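Local coordinates for probable cell division protein WhiA (Thermotoga maritima, PDB 3HYI), which probably acts in cell division and chromosome segregation and binds DNA, combining a degenerate LAGLIDADG homing-endonuclease domain with a C-terminal helix-turn-helix domain, at residues 7-10 with 11-15; 124-128 with 129-133; 114-117 with 118-122; 31-34 with 35-39; 59-62 with 63-67. All coordinates share one frame; numbering follows the deposited sequence.

Interaction 1. Residues 7-10 with 11-15; sequences RTFS and EEIKE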
# COMPACT_ATOMS: atom_id res chain seq x y z
N ARG A 7 18.19 0.33 -6.17
CA ARG A 7 18.21 -0.09 -4.74
C ARG A 7 16.80 -0.28 -4.23
O ARG A 7 15.93 0.55 -4.49
CB ARG A 7 18.91 0.97 -3.89
CG ARG A 7 19.30 0.46 -2.52
CD ARG A 7 20.35 1.34 -1.91
NE ARG A 7 21.71 0.88 -2.22
CZ ARG A 7 22.76 1.68 -2.40
NH1 ARG A 7 23.95 1.15 -2.67
NH2 ARG A 7 22.64 3.00 -2.32
N THR A 8 16.57 -1.37 -3.49
CA THR A 8 15.23 -1.64 -2.98
C THR A 8 14.86 -0.59 -1.94
O THR A 8 15.73 -0.05 -1.25
CB THR A 8 15.06 -3.06 -2.38
OG1 THR A 8 15.66 -3.11 -1.07
CG2 THR A 8 15.65 -4.13 -3.28
N PHE A 9 13.57 -0.32 -1.86
CA PHE A 9 13.03 0.65 -0.92
C PHE A 9 13.39 0.28 0.52
O PHE A 9 13.68 1.15 1.35
CB PHE A 9 11.52 0.67 -1.07
CG PHE A 9 10.85 1.73 -0.26
CD1 PHE A 9 10.70 3.01 -0.76
CD2 PHE A 9 10.37 1.45 1.01
CE1 PHE A 9 10.09 3.99 -0.02
CE2 PHE A 9 9.76 2.42 1.76
CZ PHE A 9 9.61 3.70 1.25
N SER A 10 13.36 -1.02 0.79
CA SER A 10 13.66 -1.57 2.11
C SER A 10 15.09 -1.28 2.55
O SER A 10 15.31 -0.85 3.68
CB SER A 10 13.44 -3.08 2.10
OG SER A 10 13.33 -3.60 3.41
N GLU A 11 16.05 -1.52 1.66
CA GLU A 11 17.46 -1.26 1.96
C GLU A 11 17.72 0.24 2.15
O GLU A 11 18.57 0.62 2.95
CB GLU A 11 18.36 -1.83 0.86
CG GLU A 11 19.88 -1.73 1.14
CD GLU A 11 20.37 -2.56 2.32
OE1 GLU A 11 19.58 -3.35 2.89
OE2 GLU A 11 21.56 -2.43 2.68
N GLU A 12 16.99 1.08 1.42
CA GLU A 12 17.08 2.53 1.59
C GLU A 12 16.66 2.98 2.99
O GLU A 12 17.27 3.88 3.58
CB GLU A 12 16.24 3.26 0.54
CG GLU A 12 16.88 3.30 -0.83
CD GLU A 12 16.06 4.08 -1.83
OE1 GLU A 12 16.58 5.06 -2.39
OE2 GLU A 12 14.88 3.72 -2.05
N ILE A 13 15.61 2.35 3.52
CA ILE A 13 15.20 2.56 4.91
C ILE A 13 16.29 2.11 5.87
O ILE A 13 16.63 2.82 6.81
CB ILE A 13 13.89 1.80 5.23
CG1 ILE A 13 12.71 2.43 4.50
CG2 ILE A 13 13.61 1.79 6.74
CD1 ILE A 13 11.63 1.44 4.18
N LYS A 14 16.85 0.93 5.62
CA LYS A 14 17.89 0.37 6.49
C LYS A 14 19.19 1.18 6.50
O LYS A 14 19.89 1.21 7.50
CB LYS A 14 18.16 -1.10 6.13
CG LYS A 14 17.00 -2.00 6.50
CD LYS A 14 17.27 -3.46 6.19
CE LYS A 14 16.06 -4.30 6.55
NZ LYS A 14 16.35 -5.76 6.54
N GLU A 15 19.50 1.84 5.38
CA GLU A 15 20.66 2.74 5.30
C GLU A 15 20.55 3.93 6.25
O GLU A 15 21.56 4.40 6.78
CB GLU A 15 20.86 3.24 3.87
CG GLU A 15 21.45 2.20 2.93
CD GLU A 15 21.48 2.66 1.49
OE1 GLU A 15 20.66 3.53 1.11
OE2 GLU A 15 22.32 2.15 0.72
O HOH W 1 15.25 -5.54 3.61
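Thr8 stands immediately before helix 9-16, and its carbonyl O opens the helical bonding by accepting from Glu12 N at 3.2 Å, followed by Ile13 N to Phe9 O and Lys14 N to Ser10 O. The side chain of Thr8 closes the same end as an N-cap: OG1 takes the N-H of Glu11 at 3.2 Å in a nearly straight bond (165°). With chi1 at 76°, the hydroxyl sits between its own N and carbonyl carbon, on the side that faces the first turn. Glu11 does not return the bond in a capping box, because its bent chain carries the carboxylate away to Ser55 OG and Ala57 N.

Arg7, ahead of the helix, reaches forward along its outside to Glu15. Its NH2 lies 3.2 Å from Glu15 OE2, yet the oxygen sits over one face of the guanidinium, with the two planar groups 70° apart. On another side of the helix, Phe9 CE2 meets Ile13 CD1 at 3.2 Å, a tight apolar touch one turn apart. Ser10 and Lys14 are joined through a water, 2.7 Å from Ser10 OG and 3.1 Å from Lys14 NZ; the hydroxyl also binds Met125 N, and the amine binds the carbonyls of Gly123 and Leu120. The cap and first-turn bonds are therefore directional, whereas the Arg7-Glu15 pair is purely electrostatic, with no N-H directed at the oxygen.

Interaction 2. Residues 124-128 with 129-133; sequences SMTNP and RYHYH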
# COMPACT_ATOMS: atom_id res chain seq x y z
N SER A 124 11.78 -6.56 6.78
CA SER A 124 11.74 -5.86 5.50
C SER A 124 10.47 -5.04 5.37
O SER A 124 9.53 -5.20 6.14
CB SER A 124 11.86 -6.84 4.32
OG SER A 124 10.80 -7.77 4.31
N MET A 125 10.47 -4.15 4.38
CA MET A 125 9.33 -3.30 4.11
C MET A 125 9.12 -3.15 2.62
O MET A 125 10.06 -2.96 1.85
CB MET A 125 9.52 -1.93 4.74
CG MET A 125 8.26 -1.09 4.73
SD MET A 125 8.59 0.65 5.03
CE MET A 125 7.00 1.36 4.64
N THR A 126 7.86 -3.22 2.23
CA THR A 126 7.47 -3.08 0.84
C THR A 126 7.42 -1.61 0.44
O THR A 126 7.16 -0.74 1.27
CB THR A 126 6.09 -3.71 0.60
OG1 THR A 126 6.24 -5.14 0.49
CG2 THR A 126 5.49 -3.17 -0.67
N ASN A 127 7.67 -1.36 -0.84
CA ASN A 127 7.44 -0.05 -1.44
C ASN A 127 5.94 0.28 -1.33
O ASN A 127 5.11 -0.40 -1.94
CB ASN A 127 7.88 -0.05 -2.90
CG ASN A 127 8.01 1.35 -3.48
OD1 ASN A 127 7.26 2.26 -3.13
ND2 ASN A 127 8.97 1.52 -4.38
N PRO A 128 5.59 1.32 -0.55
CA PRO A 128 4.20 1.66 -0.25
C PRO A 128 3.43 2.24 -1.43
O PRO A 128 2.23 2.50 -1.34
CB PRO A 128 4.32 2.70 0.86
CG PRO A 128 5.61 3.36 0.58
CD PRO A 128 6.52 2.28 0.08
N ARG A 129 4.13 2.45 -2.55
CA ARG A 129 3.48 2.75 -3.80
C ARG A 129 2.73 1.52 -4.31
O ARG A 129 1.84 1.63 -5.15
CB ARG A 129 4.51 3.17 -4.84
CG ARG A 129 4.00 4.22 -5.79
CD ARG A 129 4.95 4.40 -6.94
NE ARG A 129 6.24 4.90 -6.49
CZ ARG A 129 6.49 6.17 -6.17
NH1 ARG A 129 5.54 7.10 -6.25
NH2 ARG A 129 7.71 6.52 -5.76
N TYR A 130 3.11 0.35 -3.79
CA TYR A 130 2.54 -0.92 -4.22
C TYR A 130 1.87 -1.72 -3.12
O TYR A 130 0.89 -2.42 -3.37
CB TYR A 130 3.64 -1.77 -4.87
CG TYR A 130 4.25 -1.08 -6.06
CD1 TYR A 130 3.46 -0.42 -6.99
CD2 TYR A 130 5.63 -1.08 -6.26
CE1 TYR A 130 4.01 0.23 -8.08
CE2 TYR A 130 6.20 -0.44 -7.35
CZ TYR A 130 5.38 0.21 -8.26
OH TYR A 130 5.93 0.85 -9.35
N HIS A 131 2.41 -1.63 -1.90
CA HIS A 131 1.87 -2.39 -0.78
C HIS A 131 2.07 -1.67 0.53
O HIS A 131 3.04 -0.94 0.70
CB HIS A 131 2.57 -3.73 -0.63
CG HIS A 131 2.60 -4.54 -1.88
ND1 HIS A 131 3.69 -4.61 -2.72
CD2 HIS A 131 1.65 -5.33 -2.44
CE1 HIS A 131 3.41 -5.40 -3.74
NE2 HIS A 131 2.18 -5.85 -3.59
N TYR A 132 1.15 -1.92 1.46
CA TYR A 132 1.38 -1.58 2.85
C TYR A 132 1.79 -2.85 3.57
O TYR A 132 0.95 -3.69 3.90
CB TYR A 132 0.12 -0.98 3.48
CG TYR A 132 -0.28 0.38 2.96
CD1 TYR A 132 0.66 1.26 2.40
CD2 TYR A 132 -1.60 0.82 3.04
CE1 TYR A 132 0.29 2.50 1.94
CE2 TYR A 132 -1.98 2.07 2.58
CZ TYR A 132 -1.02 2.91 2.03
OH TYR A 132 -1.37 4.16 1.56
N HIS A 133 3.10 -3.00 3.79
CA HIS A 133 3.63 -4.19 4.43
C HIS A 133 5.00 -3.95 5.05
O HIS A 133 5.95 -3.57 4.36
CB HIS A 133 3.73 -5.34 3.42
CG HIS A 133 3.99 -6.67 4.04
ND1 HIS A 133 3.06 -7.32 4.82
CD2 HIS A 133 5.06 -7.49 3.98
CE1 HIS A 133 3.55 -8.48 5.23
NE2 HIS A 133 4.77 -8.61 4.73
O HOH W 2 4.79 -0.56 2.96
O HOH W 3 0.05 4.26 -1.33
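Asn127 makes two kinds of bond to the residues that follow it. Its carbonyl O is gripped twice, by Tyr130 N at 2.8 Å and His131 N at 3.0 Å; the first donor stands 39° out of the carbonyl plane and the second is tilted less. Its side-chain OD1 accepts from Arg129 N at 3.2 Å, an Asx turn laid over the type I beta turn of residues 127-130. CG lies opposite the backbone N (chi1 -165°), which sends the amide forward alongside Arg129, OD1 also resting against Arg129 CB. Pro128 occupies the second turn position, and its CA-H points at His131 O across 3.0 Å.

Where the chain comes back, Thr126 N donates to His133 O at 2.9 Å, almost straight at 173°, while the CG of Met125 lies against the same oxygen. A water bridges the two arms, donating to Thr126 O and His131 O and accepting from His133 N. A second water bridges Pro128 O and the OH of Tyr132; CE1 of that ring lies 4.2 Å from Pro128 CB.

Further out, His133 NE2 is held by Glu135, and Phe9 of helix 9-16 packs on Met125 and Pro128. The whole is a beta-hairpin connection: the bond from Thr126 to His133 continues the pairing of Ser124 with Glu135, joining edge strand 123-125 to its antiparallel neighbour 134-138 in the LAGLIDADG-like domain.

Interaction 3. Residues 114-117 with 118-122; sequences FLRG and LFLSG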
# COMPACT_ATOMS: atom_id res chain seq x y z
N PHE A 114 15.72 -3.03 20.43
CA PHE A 114 15.48 -4.43 20.08
C PHE A 114 14.73 -4.53 18.75
O PHE A 114 15.08 -5.34 17.90
CB PHE A 114 14.68 -5.11 21.20
CG PHE A 114 14.41 -6.58 20.97
CD1 PHE A 114 15.45 -7.50 21.00
CD2 PHE A 114 13.12 -7.03 20.76
CE1 PHE A 114 15.20 -8.86 20.81
CE2 PHE A 114 12.86 -8.38 20.56
CZ PHE A 114 13.91 -9.30 20.59
N LEU A 115 13.70 -3.69 18.58
CA LEU A 115 12.94 -3.63 17.33
C LEU A 115 13.82 -3.26 16.14
O LEU A 115 13.69 -3.83 15.06
CB LEU A 115 11.80 -2.62 17.43
CG LEU A 115 10.51 -3.07 18.12
CD1 LEU A 115 9.53 -1.90 18.13
CD2 LEU A 115 9.90 -4.28 17.42
N ARG A 116 14.70 -2.28 16.34
CA ARG A 116 15.63 -1.85 15.29
C ARG A 116 16.53 -3.00 14.86
O ARG A 116 16.74 -3.21 13.66
CB ARG A 116 16.47 -0.66 15.77
CG ARG A 116 17.39 -0.09 14.70
CD ARG A 116 17.86 1.32 15.02
NE ARG A 116 18.48 1.40 16.34
CZ ARG A 116 17.97 2.00 17.41
NH1 ARG A 116 16.79 2.62 17.38
NH2 ARG A 116 18.65 1.97 18.55
N GLY A 117 17.05 -3.75 15.83
CA GLY A 117 17.86 -4.93 15.55
C GLY A 117 17.09 -6.01 14.81
O GLY A 117 17.58 -6.57 13.84
N LEU A 118 15.87 -6.30 15.28
CA LEU A 118 14.99 -7.28 14.63
C LEU A 118 14.71 -6.92 13.17
O LEU A 118 14.75 -7.79 12.30
CB LEU A 118 13.66 -7.38 15.38
CG LEU A 118 13.61 -8.18 16.69
CD1 LEU A 118 12.20 -8.17 17.25
CD2 LEU A 118 14.08 -9.62 16.47
N PHE A 119 14.43 -5.65 12.93
CA PHE A 119 14.07 -5.16 11.61
C PHE A 119 15.25 -5.14 10.64
O PHE A 119 15.12 -5.57 9.50
CB PHE A 119 13.47 -3.75 11.72
CG PHE A 119 13.11 -3.15 10.39
CD1 PHE A 119 13.95 -2.22 9.79
CD2 PHE A 119 11.94 -3.52 9.75
CE1 PHE A 119 13.62 -1.67 8.57
CE2 PHE A 119 11.61 -2.96 8.52
CZ PHE A 119 12.45 -2.04 7.93
N LEU A 120 16.38 -4.61 11.10
CA LEU A 120 17.58 -4.55 10.27
C LEU A 120 18.01 -5.94 9.82
O LEU A 120 18.26 -6.16 8.63
CB LEU A 120 18.73 -3.87 11.03
CG LEU A 120 18.75 -2.34 11.01
CD1 LEU A 120 19.74 -1.82 12.03
CD2 LEU A 120 19.09 -1.79 9.61
N SER A 121 18.07 -6.87 10.76
CA SER A 121 18.61 -8.20 10.50
C SER A 121 17.65 -9.10 9.72
O SER A 121 18.03 -9.68 8.69
CB SER A 121 19.02 -8.89 11.82
OG SER A 121 17.92 -9.04 12.70
N GLY A 122 16.42 -9.23 10.20
CA GLY A 122 15.45 -10.16 9.61
C GLY A 122 14.16 -9.55 9.09
O GLY A 122 13.27 -10.28 8.65
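Leu118 packs back over Phe114, one turn earlier in helix 108-122. Its CG stands above a face of the phenyl ring, 4.1 Å from the centroid and 18° off the normal, a CH-pi contact displaced toward the rim. The methyl CD1 comes nearer still, 3.4 Å from Phe114 CE2. The ring is available because CG of Phe114 lies opposite its backbone N (chi1 -178°), which swings it along the helix toward Leu118; Phe105 adds an edge-to-face partner.

Gly117 contributes its carbonyl. The O accepts the regular helical bond from Ser121 N at 3.1 Å and a shorter one from Ser121 OG at 2.7 Å, the two donors arriving from opposite faces of the carbonyl plane. The serine hydroxyl is thereby folded back onto the helix.

Arg116 runs alongside Leu120, its CG 4.0 Å from Leu120 CD1. Beyond that apolar stem the chain bends, taking its guanidinium to Glu31 and to the carbonyl of Ile185. The sequence LRGLFLSGG, residues 115-123, can be aligned with the LAGLIDADG signature; Gly122 would then stand where that signature has its second aspartate, consistent with a degenerate endonuclease domain. The packing of Leu118 on Phe114 and the buried Ser121 hydroxyl satisfied by Gly117 O are thus internal to the helix, while the buried charge of Arg116 is met from outside by the carboxylate of Glu31.

Interaction 4. Residues 31-34 with 35-39; sequences ELLG and FIKAR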
# COMPACT_ATOMS: atom_id res chain seq x y z
N GLU A 31 19.71 -3.93 21.13
CA GLU A 31 19.68 -3.99 19.67
C GLU A 31 20.46 -5.18 19.12
O GLU A 31 20.03 -5.80 18.15
CB GLU A 31 20.21 -2.70 19.04
CG GLU A 31 20.18 -2.71 17.52
CD GLU A 31 20.61 -1.41 16.89
OE1 GLU A 31 20.79 -1.39 15.66
OE2 GLU A 31 20.77 -0.41 17.63
N LEU A 32 21.60 -5.49 19.74
CA LEU A 32 22.38 -6.67 19.37
C LEU A 32 21.57 -7.95 19.58
O LEU A 32 21.59 -8.85 18.74
CB LEU A 32 23.68 -6.73 20.18
CG LEU A 32 24.65 -7.87 19.84
CD1 LEU A 32 25.16 -7.75 18.40
CD2 LEU A 32 25.80 -7.91 20.83
N LEU A 33 20.85 -8.02 20.70
CA LEU A 33 19.97 -9.15 20.99
C LEU A 33 18.93 -9.33 19.88
O LEU A 33 18.59 -10.46 19.53
CB LEU A 33 19.28 -8.98 22.34
CG LEU A 33 18.49 -10.19 22.86
CD1 LEU A 33 19.44 -11.32 23.24
CD2 LEU A 33 17.61 -9.80 24.03
N GLY A 34 18.44 -8.22 19.34
CA GLY A 34 17.55 -8.23 18.19
C GLY A 34 18.18 -8.91 16.99
O GLY A 34 17.55 -9.75 16.34
N PHE A 35 19.43 -8.55 16.70
CA PHE A 35 20.22 -9.22 15.67
C PHE A 35 20.40 -10.71 15.99
O PHE A 35 20.21 -11.56 15.12
CB PHE A 35 21.62 -8.58 15.55
CG PHE A 35 21.68 -7.40 14.62
CD1 PHE A 35 22.04 -7.56 13.29
CD2 PHE A 35 21.42 -6.11 15.09
CE1 PHE A 35 22.12 -6.46 12.43
CE2 PHE A 35 21.50 -5.01 14.24
CZ PHE A 35 21.85 -5.19 12.91
N ILE A 36 20.76 -11.00 17.24
CA ILE A 36 20.98 -12.38 17.69
C ILE A 36 19.71 -13.22 17.59
O ILE A 36 19.74 -14.33 17.05
CB ILE A 36 21.50 -12.43 19.15
CG1 ILE A 36 22.91 -11.85 19.24
CG2 ILE A 36 21.49 -13.86 19.67
CD1 ILE A 36 23.44 -11.77 20.66
N LYS A 37 18.60 -12.71 18.11
CA LYS A 37 17.33 -13.44 18.08
C LYS A 37 16.84 -13.70 16.66
O LYS A 37 16.33 -14.78 16.36
CB LYS A 37 16.25 -12.69 18.87
CG LYS A 37 16.44 -12.66 20.39
CD LYS A 37 16.53 -14.06 20.98
CE LYS A 37 16.26 -14.05 22.48
NZ LYS A 37 16.66 -15.32 23.13
N ALA A 38 16.99 -12.70 15.78
CA ALA A 38 16.50 -12.80 14.41
C ALA A 38 17.41 -13.64 13.51
O ALA A 38 16.94 -14.52 12.79
CB ALA A 38 16.31 -11.41 13.81
N ARG A 39 18.72 -13.37 13.54
CA ARG A 39 19.65 -13.96 12.58
C ARG A 39 20.93 -14.55 13.18
O ARG A 39 21.86 -14.90 12.45
CB ARG A 39 20.01 -12.92 11.51
CG ARG A 39 18.86 -12.58 10.56
CD ARG A 39 18.41 -13.80 9.76
NE ARG A 39 17.42 -13.48 8.74
CZ ARG A 39 17.69 -12.91 7.56
NH1 ARG A 39 18.93 -12.58 7.24
NH2 ARG A 39 16.70 -12.66 6.70
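Leu32 O receives the N-H of Ile36 at 2.7 Å, with the donor in the carbonyl plane, and Leu33 O receives that of Lys37 at the same distance of 2.7 Å. The bonds on the adjoining steps, Phe35 N to Glu31 O and Ala38 N to Gly34 O, are longer but follow the same alpha-helical pattern of helix 25-39.

Contacts of the aromatic ring form a second group. Phe35 lies back along the helix, its CG on the side of its own N (chi1 -86°), so that the ring edge at CD2 touches Glu31 O in plane at 3.4 Å. The side chains of Glu31 and Phe35 run side by side and point the same way, the carboxylate turned only 22° from the ring. Its OE1 passes 4.0 Å from Phe35 CE2. The charge of this buried acid is met twice, OE1 pairing with Arg61 and OE2 with Arg116.

Residues 32-40, LLGFIKARG, align with the signature that names the LAGLIDADG homing endonucleases, and Arg39 would stand where it has its second aspartate. Gly34 presents bare backbone at this turn, and Phe35 and Ala38 face helix 108-122.

Apolar contacts make up the third group. Leu32 CG meets Ile36 CD1 at 4.2 Å, the two chains crossing at an angle as Ile36 goes on to strand 48-53. Leu33 and Lys37 run side by side in the same direction, their CG atoms 4.1 Å apart. Lys37 bends at chi2 (-57°), and past this apolar stem its amine leads away from the helix turn.

Interaction 5. Residues 59-62 with 63-67; sequences SRRL and LNLMK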
# COMPACT_ATOMS: atom_id res chain seq x y z
N SER A 59 24.59 -5.29 8.14
CA SER A 59 25.95 -5.75 8.43
C SER A 59 26.81 -4.63 9.02
O SER A 59 27.56 -4.85 9.97
CB SER A 59 26.63 -6.29 7.16
OG SER A 59 25.82 -7.27 6.52
N ARG A 60 26.68 -3.43 8.45
CA ARG A 60 27.41 -2.26 8.93
C ARG A 60 26.95 -1.81 10.32
O ARG A 60 27.77 -1.36 11.12
CB ARG A 60 27.26 -1.10 7.95
CG ARG A 60 28.01 -1.31 6.65
CD ARG A 60 28.17 -0.00 5.90
NE ARG A 60 29.13 -0.15 4.81
CZ ARG A 60 28.84 -0.52 3.57
NH1 ARG A 60 27.59 -0.80 3.21
NH2 ARG A 60 29.82 -0.62 2.68
N ARG A 61 25.65 -1.90 10.58
CA ARG A 61 25.12 -1.60 11.90
C ARG A 61 25.66 -2.57 12.95
O ARG A 61 26.04 -2.16 14.04
CB ARG A 61 23.59 -1.64 11.90
CG ARG A 61 22.95 -1.21 13.21
CD ARG A 61 23.22 0.26 13.49
NE ARG A 61 22.57 0.72 14.72
CZ ARG A 61 22.77 1.90 15.28
NH1 ARG A 61 23.62 2.77 14.74
NH2 ARG A 61 22.13 2.22 16.40
N LEU A 62 25.68 -3.85 12.60
CA LEU A 62 26.21 -4.88 13.49
C LEU A 62 27.67 -4.61 13.84
O LEU A 62 28.07 -4.77 14.99
CB LEU A 62 26.09 -6.27 12.85
CG LEU A 62 26.53 -7.47 13.69
CD1 LEU A 62 25.71 -7.58 14.97
CD2 LEU A 62 26.46 -8.76 12.88
N LEU A 63 28.45 -4.19 12.85
CA LEU A 63 29.85 -3.85 13.08
C LEU A 63 29.99 -2.64 13.99
O LEU A 63 30.87 -2.60 14.85
CB LEU A 63 30.59 -3.61 11.76
CG LEU A 63 30.82 -4.82 10.84
CD1 LEU A 63 31.66 -4.41 9.63
CD2 LEU A 63 31.47 -5.98 11.57
N ASN A 64 29.12 -1.65 13.81
CA ASN A 64 29.13 -0.46 14.66
C ASN A 64 28.75 -0.75 16.11
O ASN A 64 29.28 -0.13 17.04
CB ASN A 64 28.22 0.63 14.09
CG ASN A 64 28.74 1.20 12.77
OD1 ASN A 64 29.89 1.00 12.39
ND2 ASN A 64 27.87 1.93 12.07
N LEU A 65 27.83 -1.69 16.31
CA LEU A 65 27.44 -2.12 17.66
C LEU A 65 28.59 -2.83 18.37
O LEU A 65 28.87 -2.56 19.54
CB LEU A 65 26.22 -3.06 17.60
CG LEU A 65 24.82 -2.44 17.73
CD1 LEU A 65 24.79 -0.98 17.39
CD2 LEU A 65 23.84 -3.21 16.85
N MET A 66 29.24 -3.74 17.65
CA MET A 66 30.40 -4.47 18.19
C MET A 66 31.58 -3.54 18.50
O MET A 66 32.34 -3.79 19.43
CB MET A 66 30.84 -5.56 17.21
CG MET A 66 29.84 -6.71 17.08
SD MET A 66 29.50 -7.55 18.64
CE MET A 66 30.92 -8.63 18.76
N LYS A 67 31.71 -2.48 17.70
CA LYS A 67 32.72 -1.45 17.92
C LYS A 67 32.41 -0.63 19.17
O LYS A 67 33.31 -0.32 19.95
CB LYS A 67 32.80 -0.54 16.70
CG LYS A 67 33.70 0.68 16.83
CD LYS A 67 33.59 1.53 15.57
CE LYS A 67 34.11 2.94 15.79
NZ LYS A 67 35.59 3.00 15.71
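Arg61 O takes the shortest bond across this turn of helix 56-68, accepting from Leu65 N at 2.9 Å. Leu65 comes back over the same residue: its CD1 stands above one face of the Arg61 guanidinium, displaced toward the rim, and is nearest to NE at 3.9 Å. Leu65 chi2, near 22°, is close to eclipsed, and this position of CD1 should be taken with some reserve. The arginine can lie under the methyl because its chain leaves opposite the backbone N and then turns at chi2 (65°), which lays the planar head across the isobutyl group. The charged head has its polar partners elsewhere: NE forms a salt bridge with Glu31, and NH1 binds the carbonyls of Val18 and Val20.

Beside this pair, Asn64 folds back on Arg60: its CG lies 3.2 Å from Arg60 O, while the amide ND2 donates to Val18 O, the same carbonyl that Arg61 uses. Both residues therefore hold the loop ahead of helix 25-39. Leu63 CG rests 3.4 Å from Ser59 O, and Met66 CG makes a like approach of 3.4 Å to Leu62 O before its bent chain leaves the turn.

Leu62 and Leu65 both press on helix 25-39, Leu62 against Leu32 and Phe35. Ser59, Leu62 and Met66 face the antiparallel sheet, where strands 48-53 and 88-94 lie side by side; helix 56-68 packs on the sheet beside helix 25-39, which touches strand 48-53 as well, and loop residue Phe22 touches Arg61, Asn64 and Leu65.

In the fold
Interactions 3 and 4 lie on the two LAGLIDADG-type helices, their centres only 7 Å apart. Leu118 CD2 comes to 3.5 Å of Gly34 O, and Ser121 OG to 3.1 Å of Ala38 CB. Interaction 5 joins them through Glu31, whose OE1 is 2.9 Å from Arg61 NE and whose OE2 is 3.2 Å from Arg116 NE; the shared carboxylate probably offsets the closeness of the two arginines. Interaction 1 touches both interaction 2 and interaction 3: Ile13 CD1 packs 3.3 Å from Met125 SD in the former, and Ile13 CG2 lies 3.9 Å from Phe119 CE1 in the latter. Interactions 2 and 5 stand farthest apart, about 26 Å between centres.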